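Local coordinates for protein cadherin-related family member 2 (Homo sapiens, PDB 5CZR) that forms calcium-dependent heterophilic adhesion complexes with CDHR5 on neighbouring microvilli and so controls microvillar packing at the apical surface of epithelial cells, at residues Ala31-Gln34 with Asp35-Leu39; Thr117-Val120 with Gly121-Val124; Gly192-Asn196 with Thr197-Gln201. One frame throughout, in Å; residues are numbered along the deposited sequence.

Contact 1 (Ala31-Gln34 with Asp35-Leu39); sequences AEDQ and DNDPL. With CA (calcium ion), chain E.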
loop_
_atom_site.group_PDB
_atom_site.type_symbol
_atom_site.label_atom_id
_atom_site.label_comp_id
_atom_site.label_asym_id
_atom_site.label_seq_id
_atom_site.Cartn_x
_atom_site.Cartn_y
_atom_site.Cartn_z
ATOM N N ALA A 31 32.675 9.191 -5.189
ATOM C CA ALA A 31 33.513 9.146 -6.362
ATOM C C ALA A 31 34.954 9.125 -5.871
ATOM O O ALA A 31 35.205 9.306 -4.688
ATOM C CB ALA A 31 33.262 10.367 -7.224
ATOM N N GLU A 32 35.886 8.891 -6.789
ATOM C CA GLU A 32 37.321 8.881 -6.496
ATOM C C GLU A 32 38.038 9.678 -7.558
ATOM O O GLU A 32 37.523 9.899 -8.678
ATOM C CB GLU A 32 37.860 7.460 -6.465
ATOM C CG GLU A 32 37.874 6.771 -7.835
ATOM C CD GLU A 32 38.056 5.245 -7.770
ATOM O OE1 GLU A 32 37.701 4.615 -6.729
ATOM O OE2 GLU A 32 38.527 4.661 -8.784
ATOM N N ASP A 33 39.230 10.135 -7.200
ATOM C CA ASP A 33 40.007 10.986 -8.095
ATOM C C ASP A 33 41.467 10.602 -7.989
ATOM O O ASP A 33 42.056 10.685 -6.905
ATOM C CB ASP A 33 39.814 12.463 -7.727
ATOM C CG ASP A 33 40.433 13.420 -8.767
ATOM O OD1 ASP A 33 41.675 13.603 -8.765
ATOM O OD2 ASP A 33 39.670 14.026 -9.546
ATOM N N GLN A 34 42.045 10.203 -9.118
ATOM C CA GLN A 34 43.446 9.724 -9.188
ATOM C C GLN A 34 44.480 10.772 -8.713
ATOM O O GLN A 34 45.551 10.398 -8.281
ATOM C CB GLN A 34 43.796 9.304 -10.630
ATOM C CG GLN A 34 44.727 8.061 -10.737
ATOM C CD GLN A 34 43.985 6.729 -10.628
ATOM O OE1 GLN A 34 42.748 6.670 -10.536
ATOM N NE2 GLN A 34 44.755 5.643 -10.647
ATOM N N ASP A 35 44.161 12.063 -8.803
ATOM C CA ASP A 35 45.054 13.116 -8.300
ATOM C C ASP A 35 44.795 13.420 -6.840
ATOM O O ASP A 35 45.479 14.239 -6.245
ATOM C CB ASP A 35 44.880 14.397 -9.092
ATOM C CG ASP A 35 44.872 14.156 -10.588
ATOM O OD1 ASP A 35 45.910 13.727 -11.160
ATOM O OD2 ASP A 35 43.823 14.419 -11.203
ATOM N N ASN A 36 43.795 12.769 -6.254
ATOM C CA ASN A 36 43.414 13.040 -4.884
ATOM C C ASN A 36 42.881 14.464 -4.655
ATOM O O ASN A 36 43.069 15.053 -3.587
ATOM C CB ASN A 36 44.622 12.750 -3.997
ATOM C CG ASN A 36 44.268 11.947 -2.778
ATOM O OD1 ASN A 36 43.741 10.814 -2.861
ATOM N ND2 ASN A 36 44.570 12.520 -1.631
ATOM N N ASP A 37 42.209 15.013 -5.668
ATOM C CA ASP A 37 41.660 16.368 -5.599
ATOM C C ASP A 37 40.461 16.381 -4.651
ATOM O O ASP A 37 39.761 15.394 -4.549
ATOM C CB ASP A 37 41.180 16.848 -6.982
ATOM C CG ASP A 37 42.323 17.153 -7.931
ATOM O OD1 ASP A 37 43.278 17.827 -7.483
ATOM O OD2 ASP A 37 42.260 16.758 -9.121
ATOM N N PRO A 38 40.222 17.518 -3.977
ATOM C CA PRO A 38 38.963 17.681 -3.278
ATOM C C PRO A 38 37.829 17.692 -4.287
ATOM O O PRO A 38 37.969 18.299 -5.348
ATOM C CB PRO A 38 39.096 19.050 -2.630
ATOM C CG PRO A 38 40.025 19.786 -3.514
ATOM C CD PRO A 38 41.027 18.749 -3.952
ATOM N N LEU A 39 36.735 16.998 -3.946
ATOM C CA LEU A 39 35.608 16.748 -4.867
ATOM C C LEU A 39 34.341 17.334 -4.310
ATOM O O LEU A 39 34.106 17.278 -3.091
ATOM C CB LEU A 39 35.392 15.247 -5.051
ATOM C CG LEU A 39 36.623 14.474 -5.562
ATOM C CD1 LEU A 39 36.275 13.011 -5.796
ATOM C CD2 LEU A 39 37.167 15.116 -6.839
HETATM CA CA CA E . 41.543 15.321 -10.680
#
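D33 holds its CG anti to the backbone N (chi1 -171°), while D35 and D37 turn theirs beside their own backbone N; between them these rotamers aim three carboxylates at one calcium ion. D33 binds with both oxygens, OD1 at 2.6 Å and OD2 at 2.5 Å from the calcium, whereas D35 and D37 each give a single OD2, that of D37 being closest at 2.2 Å. The D33 and D37 carboxylate planes lie 60° apart. The chain folds round the metal in a type I beta turn from D33 to N36, with N36 N bonded to D33 O at 2.8 Å. D33 OD1 does more than bind the metal: it also accepts D35 N at 2.9 Å on its anti side and, weakly, D37 N. Together with the two-oxygen grip on calcium, these N-H groups hold the carboxylate in its rotation and would probably offset some of the negative charge gathered here. Next to the metal-bound carboxylate, L39 CD2 packs 3.8 Å from D33 OD2, and L39 CD1 reaches toward A31. N2, V3 and D82 complete this calcium site near the N-terminal end of the first cadherin repeat. The turn leads from strand 25-32 toward strand 40-44, with A31 and L39 both resting on V80 of strand 73-81.

Contact 2 (Thr117-Val120 with Gly121-Val124); sequences TLPV and GSVV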
loop_
_atom_site.group_PDB
_atom_site.type_symbol
_atom_site.label_atom_id
_atom_site.label_comp_id
_atom_site.label_asym_id
_atom_site.label_seq_id
_atom_site.Cartn_x
_atom_site.Cartn_y
_atom_site.Cartn_z
ATOM N N THR A 117 -36.737 -18.981 2.829
ATOM C CA THR A 117 -36.521 -20.379 2.425
ATOM C C THR A 117 -35.310 -20.535 1.496
ATOM O O THR A 117 -35.115 -21.589 0.908
ATOM C CB THR A 117 -37.738 -20.925 1.629
ATOM O OG1 THR A 117 -37.958 -20.083 0.480
ATOM C CG2 THR A 117 -39.008 -20.942 2.518
ATOM N N LEU A 118 -34.518 -19.481 1.343
ATOM C CA LEU A 118 -33.331 -19.544 0.530
ATOM C C LEU A 118 -32.487 -20.683 1.062
ATOM O O LEU A 118 -32.204 -20.728 2.245
ATOM C CB LEU A 118 -32.577 -18.206 0.587
ATOM C CG LEU A 118 -31.407 -18.075 -0.370
ATOM C CD1 LEU A 118 -31.894 -17.929 -1.815
ATOM C CD2 LEU A 118 -30.525 -16.895 0.013
ATOM N N PRO A 119 -32.094 -21.620 0.192
ATOM C CA PRO A 119 -31.306 -22.741 0.714
ATOM C C PRO A 119 -29.914 -22.378 1.255
ATOM O O PRO A 119 -29.268 -21.479 0.759
ATOM C CB PRO A 119 -31.186 -23.703 -0.479
ATOM C CG PRO A 119 -31.681 -22.958 -1.670
ATOM C CD PRO A 119 -32.582 -21.874 -1.175
ATOM N N VAL A 120 -29.495 -23.136 2.265
ATOM C CA VAL A 120 -28.188 -23.034 2.843
ATOM C C VAL A 120 -27.144 -23.335 1.765
ATOM O O VAL A 120 -27.252 -24.311 1.021
ATOM C CB VAL A 120 -28.008 -23.985 4.062
ATOM C CG1 VAL A 120 -26.584 -23.972 4.596
ATOM C CG2 VAL A 120 -28.969 -23.611 5.157
ATOM N N GLY A 121 -26.138 -22.447 1.677
ATOM C CA GLY A 121 -25.153 -22.494 0.640
ATOM C C GLY A 121 -25.369 -21.432 -0.420
ATOM O O GLY A 121 -24.431 -21.139 -1.195
ATOM N N SER A 122 -26.538 -20.799 -0.431
ATOM C CA SER A 122 -26.790 -19.755 -1.430
ATOM C C SER A 122 -25.858 -18.540 -1.284
ATOM O O SER A 122 -25.614 -18.097 -0.165
ATOM C CB SER A 122 -28.225 -19.254 -1.387
ATOM O OG SER A 122 -29.127 -20.298 -1.608
ATOM N N VAL A 123 -25.394 -17.988 -2.419
ATOM C CA VAL A 123 -24.773 -16.677 -2.415
ATOM C C VAL A 123 -25.828 -15.599 -2.163
ATOM O O VAL A 123 -26.822 -15.532 -2.866
ATOM C CB VAL A 123 -24.030 -16.385 -3.738
ATOM C CG1 VAL A 123 -23.494 -14.948 -3.773
ATOM C CG2 VAL A 123 -22.855 -17.342 -3.897
ATOM N N VAL A 124 -25.598 -14.742 -1.166
ATOM C CA VAL A 124 -26.585 -13.715 -0.806
ATOM C C VAL A 124 -26.171 -12.316 -1.251
ATOM O O VAL A 124 -27.005 -11.466 -1.482
ATOM C CB VAL A 124 -27.032 -13.740 0.656
ATOM C CG1 VAL A 124 -27.627 -15.091 1.032
ATOM C CG2 VAL A 124 -25.983 -13.345 1.642
#
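L118 reaches from the loop across to S122 and V124, and its side chain is the one to follow. From CB the chain runs to CG, which is anti to the backbone N (chi1 -172°) and thereby directed at S122: CG lies 3.4 Å from S122 OG and nearly as close to S122 CB. Beyond the branch the two methyls part company. CD1 stays by the serine, 3.6 Å from S122 OG, while CD2 lies against S122 CB and meets V124 CG1 at 3.6 Å, an apolar contact between side chains that run at a slant to each other.

The serine hydroxyl that L118 leans on is itself tied down. S122 OG donates to P119 O at 2.6 Å, only 17° from the carbonyl plane, and S122 N donates to the same oxygen at 3.1 Å. One carbonyl is thus gripped by two donors from one residue, the hydroxyl bond holding the serine's first torsion. The proline ring borders the hydroxyl too, P119 CG being 3.7 Å from S122 OG, so that apolar carbons of both L118 and P119 lie against it.

Strand 165-168 takes up the outgoing chain: G121 and S122 make backbone hydrogen bonds with L168, and V124 with I166. The P119-S122 reversal is a type II beta turn with glycine at its third position, G121 adopting a positive phi of 104°. It links strand 111-115 to strand 123-130, crossing from one sheet to the other of the Greek-key beta sandwich of the second cadherin repeat.

Contact 3 (Gly192-Asn196 with Thr197-Gln201); sequences GMYHN and TFTIQ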
loop_
_atom_site.group_PDB
_atom_site.type_symbol
_atom_site.label_atom_id
_atom_site.label_comp_id
_atom_site.label_asym_id
_atom_site.label_seq_id
_atom_site.Cartn_x
_atom_site.Cartn_y
_atom_site.Cartn_z
ATOM N N GLY A 192 2.834 -5.910 5.463
ATOM C CA GLY A 192 4.166 -5.651 4.937
ATOM C C GLY A 192 4.775 -4.508 5.737
ATOM O O GLY A 192 4.126 -3.986 6.647
ATOM N N MET A 193 5.994 -4.121 5.390
ATOM C CA MET A 193 6.702 -3.029 6.053
ATOM C C MET A 193 6.085 -1.665 5.771
ATOM O O MET A 193 5.754 -1.353 4.628
ATOM C CB MET A 193 8.156 -2.909 5.596
ATOM C CG MET A 193 9.164 -3.765 6.334
ATOM S SD MET A 193 9.536 -3.253 8.015
ATOM C CE MET A 193 9.245 -4.853 8.763
ATOM N N TYR A 194 5.940 -0.878 6.825
ATOM C CA TYR A 194 5.567 0.522 6.722
ATOM C C TYR A 194 6.078 1.216 7.985
ATOM O O TYR A 194 5.904 0.693 9.120
ATOM C CB TYR A 194 4.046 0.694 6.580
ATOM C CG TYR A 194 3.557 2.120 6.312
ATOM C CD1 TYR A 194 4.285 3.015 5.511
ATOM C CD2 TYR A 194 2.358 2.549 6.812
ATOM C CE1 TYR A 194 3.831 4.297 5.281
ATOM C CE2 TYR A 194 1.886 3.824 6.569
ATOM C CZ TYR A 194 2.619 4.687 5.804
ATOM O OH TYR A 194 2.154 5.952 5.564
ATOM N N HIS A 195 6.757 2.359 7.783
ATOM C CA HIS A 195 7.354 3.124 8.879
ATOM C C HIS A 195 8.248 2.239 9.715
ATOM O O HIS A 195 8.268 2.328 10.959
ATOM C CB HIS A 195 6.261 3.717 9.754
ATOM C CG HIS A 195 5.469 4.786 9.080
ATOM N ND1 HIS A 195 4.102 4.893 9.231
ATOM C CD2 HIS A 195 5.851 5.834 8.314
ATOM C CE1 HIS A 195 3.668 5.956 8.575
ATOM N NE2 HIS A 195 4.708 6.539 8.006
ATOM N N ASN A 196 8.950 1.345 9.036
ATOM C CA ASN A 196 9.992 0.558 9.662
ATOM C C ASN A 196 9.504 -0.618 10.461
ATOM O O ASN A 196 10.296 -1.253 11.132
ATOM C CB ASN A 196 10.870 1.447 10.570
ATOM C CG ASN A 196 11.107 2.870 9.991
ATOM O OD1 ASN A 196 11.454 3.006 8.818
ATOM N ND2 ASN A 196 10.873 3.917 10.802
ATOM N N THR A 197 8.225 -0.963 10.338
ATOM C CA THR A 197 7.680 -2.047 11.137
ATOM C C THR A 197 6.638 -2.842 10.356
ATOM O O THR A 197 5.987 -2.305 9.432
ATOM C CB THR A 197 7.113 -1.494 12.463
ATOM O OG1 THR A 197 7.053 -2.531 13.419
ATOM C CG2 THR A 197 5.725 -0.919 12.308
ATOM N N PHE A 198 6.471 -4.116 10.710
ATOM C CA PHE A 198 5.431 -4.926 10.085
ATOM C C PHE A 198 4.041 -4.303 10.366
ATOM O O PHE A 198 3.669 -4.054 11.486
ATOM C CB PHE A 198 5.504 -6.408 10.547
ATOM C CG PHE A 198 4.468 -7.307 9.879
ATOM C CD1 PHE A 198 4.555 -7.606 8.524
ATOM C CD2 PHE A 198 3.387 -7.799 10.596
ATOM C CE1 PHE A 198 3.595 -8.401 7.899
ATOM C CE2 PHE A 198 2.431 -8.596 9.984
ATOM C CZ PHE A 198 2.526 -8.880 8.614
ATOM N N THR A 199 3.269 -4.092 9.320
ATOM C CA THR A 199 2.074 -3.275 9.392
ATOM C C THR A 199 0.958 -3.968 8.642
ATOM O O THR A 199 1.140 -4.326 7.471
ATOM C CB THR A 199 2.358 -1.915 8.732
ATOM O OG1 THR A 199 3.317 -1.207 9.518
ATOM C CG2 THR A 199 1.085 -1.064 8.603
ATOM N N ILE A 200 -0.192 -4.128 9.265
ATOM C CA ILE A 200 -1.375 -4.633 8.560
ATOM C C ILE A 200 -2.422 -3.525 8.468
ATOM O O ILE A 200 -2.816 -2.959 9.504
ATOM C CB ILE A 200 -2.002 -5.882 9.282
ATOM C CG1 ILE A 200 -1.113 -7.124 9.125
ATOM C CG2 ILE A 200 -3.379 -6.218 8.732
ATOM C CD1 ILE A 200 -1.393 -8.200 10.153
ATOM N N GLN A 201 -2.908 -3.262 7.247
ATOM C CA GLN A 201 -3.890 -2.187 7.024
ATOM C C GLN A 201 -5.266 -2.743 6.832
ATOM O O GLN A 201 -5.427 -3.745 6.143
ATOM C CB GLN A 201 -3.537 -1.333 5.796
ATOM C CG GLN A 201 -2.131 -0.770 5.801
ATOM C CD GLN A 201 -2.028 0.548 6.566
ATOM O OE1 GLN A 201 -2.944 0.945 7.267
ATOM N NE2 GLN A 201 -0.899 1.229 6.418
#
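G192 and Y194 pair with T199 and T197 in a tight beta hairpin of the second cadherin repeat, closed by a type I' turn from Y194 to T197. Four backbone hydrogen bonds hold it. G192 and T199 exchange two, the shorter from T199 N to G192 O at 2.8 Å; Y194 and T197 exchange two more, Y194 N to T197 O being the straighter at 165°. M193 and F198 form the non-hydrogen-bonded pair between them.

Of the side-chain polar contacts, T199 OG1 donates to T197 O at 2.9 Å. Y194 N and this hydroxyl approach that oxygen from opposite faces of its carbonyl plane, so it is held from both sides.

Apolar and ring contacts divide between the two faces. On the face of M193 and F198, the methionine chain bends at chi2 and chi3 until CE lies over the backbone of the other strand, 3.5 Å from F198 N. On the face of Y194 and T199, T199 CG2 sits at the edge of the tyrosine ring, and the side chain of Q201 comes at about a right angle to that of Y194, amide and ring planes 48° apart.

N99, a calcium ligand in the linker between the repeats, donates through ND2 to T199 O and accepts Q201 NE2 on its backbone O, while D19 of the first repeat accepts H195 N. The same Q201 NE2 lies 3.5 Å from Y194 CD2.

How the contacts relate
Along the chain the three contacts come in series, contact 1 in the first cadherin repeat and contacts 2 and 3 in the second. Contacts 1 and 2 lie on opposite sides of the chain's centre, their own centres 77 Å apart, while contact 3 sits roughly midway, its centre 41 Å from that of contact 1 and 39 Å from that of contact 2. None touches another. Contact 1 supplies half the residues of the N-terminal calcium site, in the repeat required for binding CDHR5. Contact 3 lies beside the calcium-binding linker and reaches both repeats. Contact 2 is a metal-free turn leading into strand 123-130, far from the linker.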